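Local atomic coordinates of cytochrome c-552/4 domain-containing protein (PDB entry 4QO5), a protein that carries eight c-type hemes in a membrane-associated protein and probably relays electrons along them. Residues Ala141-Asn144 against Ala145-Phe149; Leu454-Pro457 against Val458-Phe461; Phe461-Tyr464 against Ile465-Leu468; Lys467-Val470 against Glu471-Leu474. All blocks are in the same frame, centred on the assembly; numbering follows the deposited sequence.

Contacts 2, 3 and 4 follow one another along the end of the loop after helix 413-447 and into helix 464-485: 454-461 lies in the loop, 461-468 crosses from it into the helix, and 467-474 continues it. Contact 1, on helix 137-147, meets this run chiefly at F461, on L142 and A145, and at P457, on A141. Contacts 2 and 3 share F461 and one calcium ion, bound by T459 O and the carboxylates of D462, E463 and E466. Contact 2 is the most open; the other three are buried. Contact 1 joins heme and glycan across a helix, whereas contact 4 pairs two tryptophans. Contacts 1, 3 and 4 also touch the second subunit.

Contact 1: residues Ala141-Asn144 against Ala145-Phe149; sequences ALVN and ASTMF. With NAG (2-acetamido-2-deoxy-beta-D-glucopyranose), chain K; HEC (heme c), chain E.
With OG anti to the carbonyl carbon in S146 (chi1 -59°) and OG1 between the backbone N and the carbonyl carbon in T147 (chi1 59°), both hydroxyls turn back onto carbonyls of the preceding helical turn. S146 OG donates to L142 O over 2.8 Å, tilted from the carbonyl plane. T147 OG1 donates to V143 O over 2.7 Å from above that plane, while S146 N approaches the same oxygen from the other face, so V143 O holds two donors. T147 OG1 has a further partner in Q163. This is the last part of helix 137-147, where regular backbone bonding, as in A145 N to A141 O at 2.9 Å, gives way to the weak bonds of T147 N and M148 N to N144 O. One flank of the helix belongs to a heme c pocket: V143 CG2 and L142 CG each pack 3.7 Å from the heme methyl CMB, and S146 CB lies 3.5 Å from CBB. The other flank bears sugar. N144, A145 and S146 spell an N-X-S sequon, consistent with the glycan attached here, although the modelled join between N144 and the sugar is too close to be trusted in detail. M148, bent at its last torsion, lays CE 3.7 Å from O6 of the sugar. S146 O accepts a hydrogen bond from T502 of the second subunit.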
loop_
_atom_site.group_PDB
_atom_site.type_symbol
_atom_site.label_atom_id
_atom_site.label_comp_id
_atom_site.label_asym_id
_atom_site.label_seq_id
_atom_site.Cartn_x
_atom_site.Cartn_y
_atom_site.Cartn_z
ATOM N N ALA A 141 -4.505 11.509 -26.935
ATOM C CA ALA A 141 -4.325 12.879 -26.489
ATOM C C ALA A 141 -4.105 12.922 -24.974
ATOM O O ALA A 141 -3.310 13.726 -24.474
ATOM C CB ALA A 141 -5.512 13.725 -26.889
ATOM N N LEU A 142 -4.797 12.045 -24.250
ATOM C CA LEU A 142 -4.617 11.939 -22.804
ATOM C C LEU A 142 -3.220 11.400 -22.488
ATOM O O LEU A 142 -2.533 11.910 -21.595
ATOM C CB LEU A 142 -5.692 11.046 -22.183
ATOM C CG LEU A 142 -5.633 10.927 -20.652
ATOM C CD1 LEU A 142 -5.714 12.305 -20.009
ATOM C CD2 LEU A 142 -6.759 10.034 -20.150
ATOM N N VAL A 143 -2.804 10.374 -23.231
ATOM C CA VAL A 143 -1.449 9.837 -23.113
ATOM C C VAL A 143 -0.447 10.964 -23.273
ATOM O O VAL A 143 0.427 11.178 -22.427
ATOM C CB VAL A 143 -1.154 8.757 -24.184
ATOM C CG1 VAL A 143 0.342 8.461 -24.247
ATOM C CG2 VAL A 143 -1.950 7.482 -23.909
ATOM N N ASN A 144 -0.598 11.709 -24.356
ATOM C CA ASN A 144 0.290 12.814 -24.634
ATOM C C ASN A 144 0.334 13.919 -23.602
ATOM O O ASN A 144 1.416 14.410 -23.257
ATOM C CB ASN A 144 -0.094 13.427 -25.947
ATOM C CG ASN A 144 0.646 12.828 -27.044
ATOM O OD1 ASN A 144 0.808 11.590 -27.109
ATOM N ND2 ASN A 144 1.197 13.684 -27.892
ATOM N N ALA A 145 -0.843 14.331 -23.138
ATOM C CA ALA A 145 -0.927 15.390 -22.131
ATOM C C ALA A 145 -0.277 14.956 -20.825
ATOM O O ALA A 145 0.160 15.793 -20.022
ATOM C CB ALA A 145 -2.390 15.783 -21.894
ATOM N N SER A 146 -0.206 13.645 -20.611
ATOM C CA SER A 146 0.250 13.119 -19.331
ATOM C C SER A 146 1.735 12.797 -19.303
ATOM O O SER A 146 2.289 12.572 -18.239
ATOM C CB SER A 146 -0.538 11.860 -18.960
ATOM O OG SER A 146 -1.926 12.122 -18.887
ATOM N N THR A 147 2.377 12.755 -20.471
ATOM C CA THR A 147 3.733 12.224 -20.560
ATOM C C THR A 147 4.669 13.059 -21.418
ATOM O O THR A 147 5.794 12.647 -21.694
ATOM C CB THR A 147 3.723 10.812 -21.159
ATOM O OG1 THR A 147 3.138 10.870 -22.468
ATOM C CG2 THR A 147 2.916 9.857 -20.283
ATOM N N MET A 148 4.209 14.225 -21.852
ATOM C CA MET A 148 5.024 15.090 -22.695
ATOM C C MET A 148 4.916 16.514 -22.197
ATOM O O MET A 148 3.903 16.902 -21.619
ATOM C CB MET A 148 4.574 15.003 -24.165
ATOM C CG MET A 148 4.673 13.596 -24.748
ATOM S SD MET A 148 3.908 13.407 -26.380
ATOM C CE MET A 148 5.150 14.142 -27.430
ATOM N N PHE A 149 5.976 17.287 -22.393
ATOM C CA PHE A 149 5.957 18.702 -22.057
ATOM C C PHE A 149 6.968 19.405 -22.941
ATOM O O PHE A 149 7.781 18.757 -23.604
ATOM C CB PHE A 149 6.310 18.913 -20.580
ATOM C CG PHE A 149 7.694 18.439 -20.218
ATOM C CD1 PHE A 149 8.758 19.318 -20.190
ATOM C CD2 PHE A 149 7.923 17.100 -19.932
ATOM C CE1 PHE A 149 10.029 18.873 -19.875
ATOM C CE2 PHE A 149 9.188 16.652 -19.614
ATOM C CZ PHE A 149 10.237 17.530 -19.591
HETATM C C1 NAG K . 0.637 11.870 -29.980
HETATM C C2 NAG K . -0.111 12.725 -30.941
HETATM C C3 NAG K . 0.486 12.528 -32.325
HETATM C C4 NAG K . 1.988 12.841 -32.288
HETATM C C5 NAG K . 2.684 12.122 -31.123
HETATM C C6 NAG K . 4.114 12.568 -30.909
HETATM C C7 NAG K . -2.463 13.175 -30.343
HETATM C C8 NAG K . -3.878 12.682 -30.441
HETATM N N2 NAG K . -1.535 12.409 -30.930
HETATM O O3 NAG K . -0.201 13.346 -33.262
HETATM O O4 NAG K . 2.618 12.411 -33.484
HETATM O O5 NAG K . 1.986 12.338 -29.888
HETATM O O6 NAG K . 4.261 13.975 -31.045
HETATM O O7 NAG K . -2.186 14.227 -29.767
HETATM FE FE HEC E . -4.519 2.531 -18.636
HETATM C CHA HEC E . -7.611 1.090 -19.328
HETATM C CHB HEC E . -5.474 5.269 -20.452
HETATM C CHC HEC E . -1.570 4.112 -17.830
HETATM C CHD HEC E . -3.828 0.071 -16.401
HETATM N NA HEC E . -6.241 3.074 -19.635
HETATM C C1A HEC E . -7.347 2.305 -19.906
HETATM C C2A HEC E . -8.158 2.999 -20.888
HETATM C C3A HEC E . -7.547 4.148 -21.170
HETATM C C4A HEC E . -6.344 4.219 -20.390
HETATM C CMA HEC E . -7.981 5.273 -22.130
HETATM C CAA HEC E . -9.477 2.489 -21.513
HETATM C CBA HEC E . -9.072 1.954 -22.892
HETATM C CGA HEC E . -10.217 1.301 -23.633
HETATM O O1A HEC E . -10.657 1.851 -24.676
HETATM O O2A HEC E . -10.686 0.232 -23.179
HETATM N NB HEC E . -3.707 4.295 -19.081
HETATM C C1B HEC E . -4.262 5.315 -19.815
HETATM C C2B HEC E . -3.330 6.408 -19.911
HETATM C C3B HEC E . -2.293 6.105 -19.119
HETATM C C4B HEC E . -2.475 4.754 -18.644
HETATM C CMB HEC E . -3.667 7.752 -20.604
HETATM C CAB HEC E . -1.027 6.891 -18.709
HETATM C CBB HEC E . -1.011 8.432 -18.800
HETATM N NC HEC E . -3.017 2.238 -17.353
HETATM C C1C HEC E . -1.826 2.915 -17.221
HETATM C C2C HEC E . -0.890 2.080 -16.494
HETATM C C3C HEC E . -1.644 1.084 -16.007
HETATM C C4C HEC E . -2.923 1.090 -16.612
HETATM C CMC HEC E . 0.481 2.619 -16.007
HETATM C CAC HEC E . -1.426 -0.097 -15.076
HETATM C CBC HEC E . -0.808 0.392 -13.732
HETATM N ND HEC E . -5.548 0.844 -17.977
HETATM C C1D HEC E . -5.062 -0.022 -17.013
HETATM C C2D HEC E . -6.061 -1.015 -16.727
HETATM C C3D HEC E . -7.248 -0.692 -17.623
HETATM C C4D HEC E . -6.843 0.474 -18.366
HETATM C CMD HEC E . -5.950 -2.163 -15.720
HETATM C CAD HEC E . -8.610 -1.424 -17.695
HETATM C CBD HEC E . -9.404 -0.994 -16.465
HETATM C CGD HEC E . -10.830 -1.468 -16.540
HETATM O O1D HEC E . -11.495 -1.486 -15.474
HETATM O O2D HEC E . -11.304 -1.828 -17.640
HETATM O O HOH W 1 -5.518 3.613 -16.594
#

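Contact 2: residues Leu454-Pro457 against Val458-Phe461; sequences LAKP and VTLF. With CA (calcium ion), chain J.
K456 O is gripped twice by T459: the backbone N donates from 3.0 Å and the hydroxyl OG1 from 2.7 Å, the two reaching the oxygen from opposite faces of the carbonyl plane. The hydroxyl can do this because OG1 stands between its own backbone N and carbonyl carbon (chi1 65°), which also places CG2 4.1 Å from K456 CB, the two side chains crossing nearly at right angles. OG1 has a second partner in D453 N, so this one group ties together the turn and the chain just ahead of it. The first bond closes a beta turn with P457 and V458 at its middle positions. L460 N then bonds to P457 O at 3.0 Å, and F461 N to V458 O, giving successive i+3 to i bonds in the manner of a short 3-10 turn. Apolar contacts are lighter. The proline ring meets L460 through CB and CD1, 4.2 Å apart, and L460 CB sits over the centre of one face of the F461 ring. Apart from these, K456 and V458 run side by side, and NZ of the lysine comes within van der Waals distance of CG1 of the valine, at 3.8 Å. The tight winding turns T459 O outward onto the calcium ion at 2.3 Å, with H451 O, D462, E463, E466 and a water completing the site. Calcium thus takes a backbone oxygen from T459, while the threonine hydroxyl is left to brace the turn that presents it.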
loop_
_atom_site.group_PDB
_atom_site.type_symbol
_atom_site.label_atom_id
_atom_site.label_comp_id
_atom_site.label_asym_id
_atom_site.label_seq_id
_atom_site.Cartn_x
_atom_site.Cartn_y
_atom_site.Cartn_z
ATOM N N LEU A 454 -10.939 21.441 -30.340
ATOM C CA LEU A 454 -11.256 20.038 -30.624
ATOM C C LEU A 454 -10.410 19.445 -31.761
ATOM O O LEU A 454 -10.182 18.233 -31.816
ATOM C CB LEU A 454 -12.751 19.868 -30.908
ATOM C CG LEU A 454 -13.253 18.458 -31.241
ATOM C CD1 LEU A 454 -12.994 17.505 -30.080
ATOM C CD2 LEU A 454 -14.735 18.477 -31.606
ATOM N N ALA A 455 -9.928 20.304 -32.654
ATOM C CA ALA A 455 -9.031 19.874 -33.722
ATOM C C ALA A 455 -7.665 19.434 -33.183
ATOM O O ALA A 455 -6.867 18.829 -33.906
ATOM C CB ALA A 455 -8.864 20.986 -34.746
ATOM N N LYS A 456 -7.406 19.758 -31.916
ATOM C CA LYS A 456 -6.179 19.385 -31.223
ATOM C C LYS A 456 -6.541 18.854 -29.843
ATOM O O LYS A 456 -6.451 19.584 -28.858
ATOM C CB LYS A 456 -5.275 20.605 -31.056
ATOM C CG LYS A 456 -4.248 20.818 -32.155
ATOM C CD LYS A 456 -2.836 20.769 -31.576
ATOM C CE LYS A 456 -2.638 21.819 -30.481
ATOM N NZ LYS A 456 -1.410 21.579 -29.658
ATOM N N PRO A 457 -6.949 17.576 -29.765
ATOM C CA PRO A 457 -7.498 16.957 -28.546
ATOM C C PRO A 457 -6.578 16.990 -27.310
ATOM O O PRO A 457 -7.071 16.820 -26.194
ATOM C CB PRO A 457 -7.753 15.503 -28.966
ATOM C CG PRO A 457 -7.719 15.491 -30.438
ATOM C CD PRO A 457 -6.854 16.619 -30.884
ATOM N N VAL A 458 -5.279 17.197 -27.480
ATOM C CA VAL A 458 -4.418 17.295 -26.304
ATOM C C VAL A 458 -4.859 18.472 -25.424
ATOM O O VAL A 458 -4.646 18.467 -24.216
ATOM C CB VAL A 458 -2.919 17.411 -26.694
ATOM C CG1 VAL A 458 -2.648 18.743 -27.377
ATOM C CG2 VAL A 458 -2.026 17.241 -25.465
ATOM N N THR A 459 -5.503 19.468 -26.040
ATOM C CA THR A 459 -5.961 20.662 -25.330
ATOM C C THR A 459 -7.137 20.397 -24.397
ATOM O O THR A 459 -7.555 21.284 -23.646
ATOM C CB THR A 459 -6.375 21.781 -26.312
ATOM O OG1 THR A 459 -7.529 21.362 -27.065
ATOM C CG2 THR A 459 -5.237 22.105 -27.252
ATOM N N LEU A 460 -7.683 19.186 -24.455
ATOM C CA LEU A 460 -8.747 18.784 -23.542
ATOM C C LEU A 460 -8.200 18.485 -22.158
ATOM O O LEU A 460 -8.942 18.536 -21.182
ATOM C CB LEU A 460 -9.454 17.532 -24.056
ATOM C CG LEU A 460 -10.252 17.684 -25.347
ATOM C CD1 LEU A 460 -10.542 16.313 -25.945
ATOM C CD2 LEU A 460 -11.548 18.431 -25.034
ATOM N N PHE A 461 -6.900 18.182 -22.083
ATOM C CA PHE A 461 -6.331 17.533 -20.910
ATOM C C PHE A 461 -5.044 18.190 -20.422
ATOM O O PHE A 461 -4.357 17.621 -19.573
ATOM C CB PHE A 461 -5.983 16.068 -21.218
ATOM C CG PHE A 461 -7.109 15.276 -21.819
ATOM C CD1 PHE A 461 -8.267 15.030 -21.097
ATOM C CD2 PHE A 461 -6.987 14.743 -23.093
ATOM C CE1 PHE A 461 -9.294 14.293 -21.649
ATOM C CE2 PHE A 461 -8.003 14.012 -23.649
ATOM C CZ PHE A 461 -9.160 13.778 -22.926
HETATM CA CA CA J . -6.748 23.009 -22.371
HETATM O O HOH W 2 -5.245 23.943 -23.957
#

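Contact 3: residues Phe461-Tyr464 against Ile465-Leu468; sequences FDEY and IEKL. With CA (calcium ion), chain J.
E466, in the first turn of the helix, extends its chain to place both carboxylate oxygens on the calcium ion, OE1 at 2.5 Å and OE2 at 2.4 Å. Its plane is nearly parallel to the carboxylate of D462, whose OD1 binds the metal at 2.4 Å, but perpendicular to that of E463, bound through OE2. E466 OE1 also accepts from E463 N at 2.9 Å, on its anti side; since E463 is the N-cap, this is half of a capping box, the N-cap carboxylate going to calcium instead. W445 bonds to E466 OE2. K467 bends at its last torsion (chi4 -62°), bringing NZ to F461 O at 2.9 Å in the carbonyl plane. A methionine in its place would probably leave F461 O without this donor and the loop less firmly tied to the helix. L468 sets CG over one face of the Y464 ring, offset toward the rim, with CD1 3.8 Å from CE2. Beyond the ring, Y464 OH bonds to H507 of helix 498-520, on which I465 and L468 also pack; Y464 stacks on H507 of the second subunit, while F461 lies against helix 137-147.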
loop_
_atom_site.group_PDB
_atom_site.type_symbol
_atom_site.label_atom_id
_atom_site.label_comp_id
_atom_site.label_asym_id
_atom_site.label_seq_id
_atom_site.Cartn_x
_atom_site.Cartn_y
_atom_site.Cartn_z
ATOM N N PHE A 461 -6.900 18.182 -22.083
ATOM C CA PHE A 461 -6.331 17.533 -20.910
ATOM C C PHE A 461 -5.044 18.190 -20.422
ATOM O O PHE A 461 -4.357 17.621 -19.573
ATOM C CB PHE A 461 -5.983 16.068 -21.218
ATOM C CG PHE A 461 -7.109 15.276 -21.819
ATOM C CD1 PHE A 461 -8.267 15.030 -21.097
ATOM C CD2 PHE A 461 -6.987 14.743 -23.093
ATOM C CE1 PHE A 461 -9.294 14.293 -21.649
ATOM C CE2 PHE A 461 -8.003 14.012 -23.649
ATOM C CZ PHE A 461 -9.160 13.778 -22.926
ATOM N N ASP A 462 -4.716 19.365 -20.950
ATOM C CA ASP A 462 -3.371 19.906 -20.766
ATOM C C ASP A 462 -3.236 20.986 -19.698
ATOM O O ASP A 462 -2.136 21.479 -19.452
ATOM C CB ASP A 462 -2.784 20.389 -22.104
ATOM C CG ASP A 462 -3.594 21.506 -22.741
ATOM O OD1 ASP A 462 -4.660 21.858 -22.202
ATOM O OD2 ASP A 462 -3.173 22.009 -23.812
ATOM N N GLU A 463 -4.340 21.348 -19.057
ATOM C CA GLU A 463 -4.289 22.356 -18.009
ATOM C C GLU A 463 -4.812 21.816 -16.679
ATOM O O GLU A 463 -5.491 20.795 -16.638
ATOM C CB GLU A 463 -5.067 23.609 -18.412
ATOM C CG GLU A 463 -4.511 24.327 -19.612
ATOM C CD GLU A 463 -5.482 25.365 -20.153
ATOM O OE1 GLU A 463 -5.439 26.521 -19.684
ATOM O OE2 GLU A 463 -6.292 25.019 -21.038
ATOM N N TYR A 464 -4.480 22.514 -15.601
ATOM C CA TYR A 464 -4.753 22.026 -14.250
ATOM C C TYR A 464 -6.229 21.732 -13.971
ATOM O O TYR A 464 -6.557 20.648 -13.501
ATOM C CB TYR A 464 -4.178 22.984 -13.198
ATOM C CG TYR A 464 -4.331 22.478 -11.783
ATOM C CD1 TYR A 464 -3.662 21.336 -11.360
ATOM C CD2 TYR A 464 -5.159 23.126 -10.875
ATOM C CE1 TYR A 464 -3.806 20.859 -10.071
ATOM C CE2 TYR A 464 -5.309 22.654 -9.583
ATOM C CZ TYR A 464 -4.625 21.518 -9.189
ATOM O OH TYR A 464 -4.748 21.040 -7.905
ATOM N N ILE A 465 -7.119 22.675 -14.253
ATOM C CA ILE A 465 -8.544 22.419 -14.006
ATOM C C ILE A 465 -9.078 21.267 -14.872
ATOM O O ILE A 465 -9.997 20.553 -14.469
ATOM C CB ILE A 465 -9.427 23.687 -14.168
ATOM C CG1 ILE A 465 -10.809 23.444 -13.535
ATOM C CG2 ILE A 465 -9.537 24.098 -15.631
ATOM C CD1 ILE A 465 -11.616 24.688 -13.274
ATOM N N GLU A 466 -8.481 21.068 -16.048
ATOM C CA GLU A 466 -8.878 19.963 -16.915
ATOM C C GLU A 466 -8.434 18.632 -16.299
ATOM O O GLU A 466 -9.139 17.628 -16.370
ATOM C CB GLU A 466 -8.302 20.161 -18.327
ATOM C CG GLU A 466 -8.920 21.367 -19.044
ATOM C CD GLU A 466 -8.092 21.907 -20.204
ATOM O OE1 GLU A 466 -6.918 21.509 -20.362
ATOM O OE2 GLU A 466 -8.628 22.754 -20.950
ATOM N N LYS A 467 -7.275 18.633 -15.652
ATOM C CA LYS A 467 -6.804 17.420 -14.994
ATOM C C LYS A 467 -7.644 17.093 -13.754
ATOM O O LYS A 467 -7.810 15.925 -13.397
ATOM C CB LYS A 467 -5.311 17.537 -14.657
ATOM C CG LYS A 467 -4.409 17.513 -15.924
ATOM C CD LYS A 467 -2.989 17.926 -15.564
ATOM C CE LYS A 467 -2.198 18.397 -16.778
ATOM N NZ LYS A 467 -2.052 17.321 -17.789
ATOM N N LEU A 468 -8.171 18.122 -13.101
ATOM C CA LEU A 468 -9.094 17.903 -11.988
ATOM C C LEU A 468 -10.348 17.205 -12.501
ATOM O O LEU A 468 -10.858 16.283 -11.873
ATOM C CB LEU A 468 -9.454 19.225 -11.312
ATOM C CG LEU A 468 -8.306 19.918 -10.571
ATOM C CD1 LEU A 468 -8.811 21.196 -9.909
ATOM C CD2 LEU A 468 -7.706 18.982 -9.532
HETATM CA CA CA J . -6.748 23.009 -22.371
HETATM O O HOH W 2 -5.245 23.943 -23.957
#

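Contact 4: residues Lys467-Val470 against Glu471-Leu474; sequences KLWV and ESWL
The aromatic part is the pair W469 and W473, which meet edge-to-face: the pyrrole edge of W473 points at the face of W469, NE1 lying 3.3 Å from CE2 of W469, with the planes 71° apart. W473 holds its ring between its backbone N and carbonyl carbon (chi1 43°), folding it back over the preceding turn, where V470 CA makes a CH-pi contact 4.0 Å from the centroid of its five-membered ring. Replacing W469 by alanine removes that face, which would probably leave the W473 edge without its support and T438 without its indole partner. Apolar contacts come next: V470 CG2 to W473 CZ2 at 4.0 Å, and V470 CG1 to L474 CD2 at 3.8 Å, V470 and L474 lying side by side and pointing the same way. Among polar bonds, S472 OG donates to W469 O over 2.5 Å, on a lone pair in the carbonyl plane. L474 N reaches V470 O at 2.7 Å, while a wider pi-type turn occupies 472-474. E471 OE2 makes a salt bridge to K503 and a hydrogen bond to Y499, both of the second subunit. The E471 carboxylate thus faces the second subunit, whereas W469 NE1 and S472 OG bond to T438 and T437, and W473 packs on T434, joining the helix to helix 413-447.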
loop_
_atom_site.group_PDB
_atom_site.type_symbol
_atom_site.label_atom_id
_atom_site.label_comp_id
_atom_site.label_asym_id
_atom_site.label_seq_id
_atom_site.Cartn_x
_atom_site.Cartn_y
_atom_site.Cartn_z
ATOM N N LYS A 467 -7.275 18.633 -15.652
ATOM C CA LYS A 467 -6.804 17.420 -14.994
ATOM C C LYS A 467 -7.644 17.093 -13.754
ATOM O O LYS A 467 -7.810 15.925 -13.397
ATOM C CB LYS A 467 -5.311 17.537 -14.657
ATOM C CG LYS A 467 -4.409 17.513 -15.924
ATOM C CD LYS A 467 -2.989 17.926 -15.564
ATOM C CE LYS A 467 -2.198 18.397 -16.778
ATOM N NZ LYS A 467 -2.052 17.321 -17.789
ATOM N N LEU A 468 -8.171 18.122 -13.101
ATOM C CA LEU A 468 -9.094 17.903 -11.988
ATOM C C LEU A 468 -10.348 17.205 -12.501
ATOM O O LEU A 468 -10.858 16.283 -11.873
ATOM C CB LEU A 468 -9.454 19.225 -11.312
ATOM C CG LEU A 468 -8.306 19.918 -10.571
ATOM C CD1 LEU A 468 -8.811 21.196 -9.909
ATOM C CD2 LEU A 468 -7.706 18.982 -9.532
ATOM N N TRP A 469 -10.835 17.635 -13.659
ATOM C CA TRP A 469 -11.983 16.983 -14.267
ATOM C C TRP A 469 -11.662 15.518 -14.589
ATOM O O TRP A 469 -12.441 14.625 -14.263
ATOM C CB TRP A 469 -12.409 17.748 -15.508
ATOM C CG TRP A 469 -13.328 16.988 -16.431
ATOM C CD1 TRP A 469 -14.647 16.643 -16.199
ATOM C CD2 TRP A 469 -13.006 16.502 -17.735
ATOM N NE1 TRP A 469 -15.144 15.963 -17.292
ATOM C CE2 TRP A 469 -14.161 15.867 -18.245
ATOM C CE3 TRP A 469 -11.847 16.542 -18.530
ATOM C CZ2 TRP A 469 -14.195 15.281 -19.519
ATOM C CZ3 TRP A 469 -11.883 15.962 -19.788
ATOM C CH2 TRP A 469 -13.054 15.340 -20.270
ATOM N N VAL A 470 -10.511 15.276 -15.211
ATOM C CA VAL A 470 -10.076 13.908 -15.501
ATOM C C VAL A 470 -10.122 13.013 -14.259
ATOM O O VAL A 470 -10.685 11.915 -14.302
ATOM C CB VAL A 470 -8.663 13.859 -16.157
ATOM C CG1 VAL A 470 -8.156 12.421 -16.229
ATOM C CG2 VAL A 470 -8.700 14.474 -17.554
ATOM N N GLU A 471 -9.572 13.500 -13.144
ATOM C CA GLU A 471 -9.516 12.708 -11.921
ATOM C C GLU A 471 -10.902 12.352 -11.388
ATOM O O GLU A 471 -11.085 11.293 -10.797
ATOM C CB GLU A 471 -8.689 13.420 -10.849
ATOM C CG GLU A 471 -7.268 13.635 -11.317
ATOM C CD GLU A 471 -6.388 14.324 -10.301
ATOM O OE1 GLU A 471 -6.827 14.527 -9.148
ATOM O OE2 GLU A 471 -5.243 14.663 -10.670
ATOM N N SER A 472 -11.871 13.232 -11.616
ATOM C CA SER A 472 -13.221 12.999 -11.117
ATOM C C SER A 472 -13.761 11.672 -11.649
ATOM O O SER A 472 -14.378 10.909 -10.903
ATOM C CB SER A 472 -14.151 14.169 -11.461
ATOM O OG SER A 472 -14.502 14.193 -12.838
ATOM N N TRP A 473 -13.501 11.374 -12.925
ATOM C CA TRP A 473 -13.870 10.064 -13.453
ATOM C C TRP A 473 -12.759 9.020 -13.376
ATOM O O TRP A 473 -12.978 7.929 -12.837
ATOM C CB TRP A 473 -14.481 10.134 -14.868
ATOM C CG TRP A 473 -13.811 11.055 -15.845
ATOM C CD1 TRP A 473 -14.035 12.396 -15.997
ATOM C CD2 TRP A 473 -12.851 10.692 -16.852
ATOM N NE1 TRP A 473 -13.249 12.892 -17.018
ATOM C CE2 TRP A 473 -12.519 11.868 -17.558
ATOM C CE3 TRP A 473 -12.232 9.491 -17.213
ATOM C CZ2 TRP A 473 -11.595 11.878 -18.606
ATOM C CZ3 TRP A 473 -11.304 9.503 -18.257
ATOM C CH2 TRP A 473 -10.999 10.691 -18.938
ATOM N N LEU A 474 -11.572 9.349 -13.898
ATOM C CA LEU A 474 -10.475 8.389 -13.972
ATOM C C LEU A 474 -10.006 7.849 -12.622
ATOM O O LEU A 474 -9.570 6.694 -12.525
ATOM C CB LEU A 474 -9.275 9.005 -14.720
ATOM C CG LEU A 474 -8.079 8.107 -15.001
ATOM C CD1 LEU A 474 -8.464 7.018 -15.987
ATOM C CD2 LEU A 474 -6.915 8.939 -15.543
#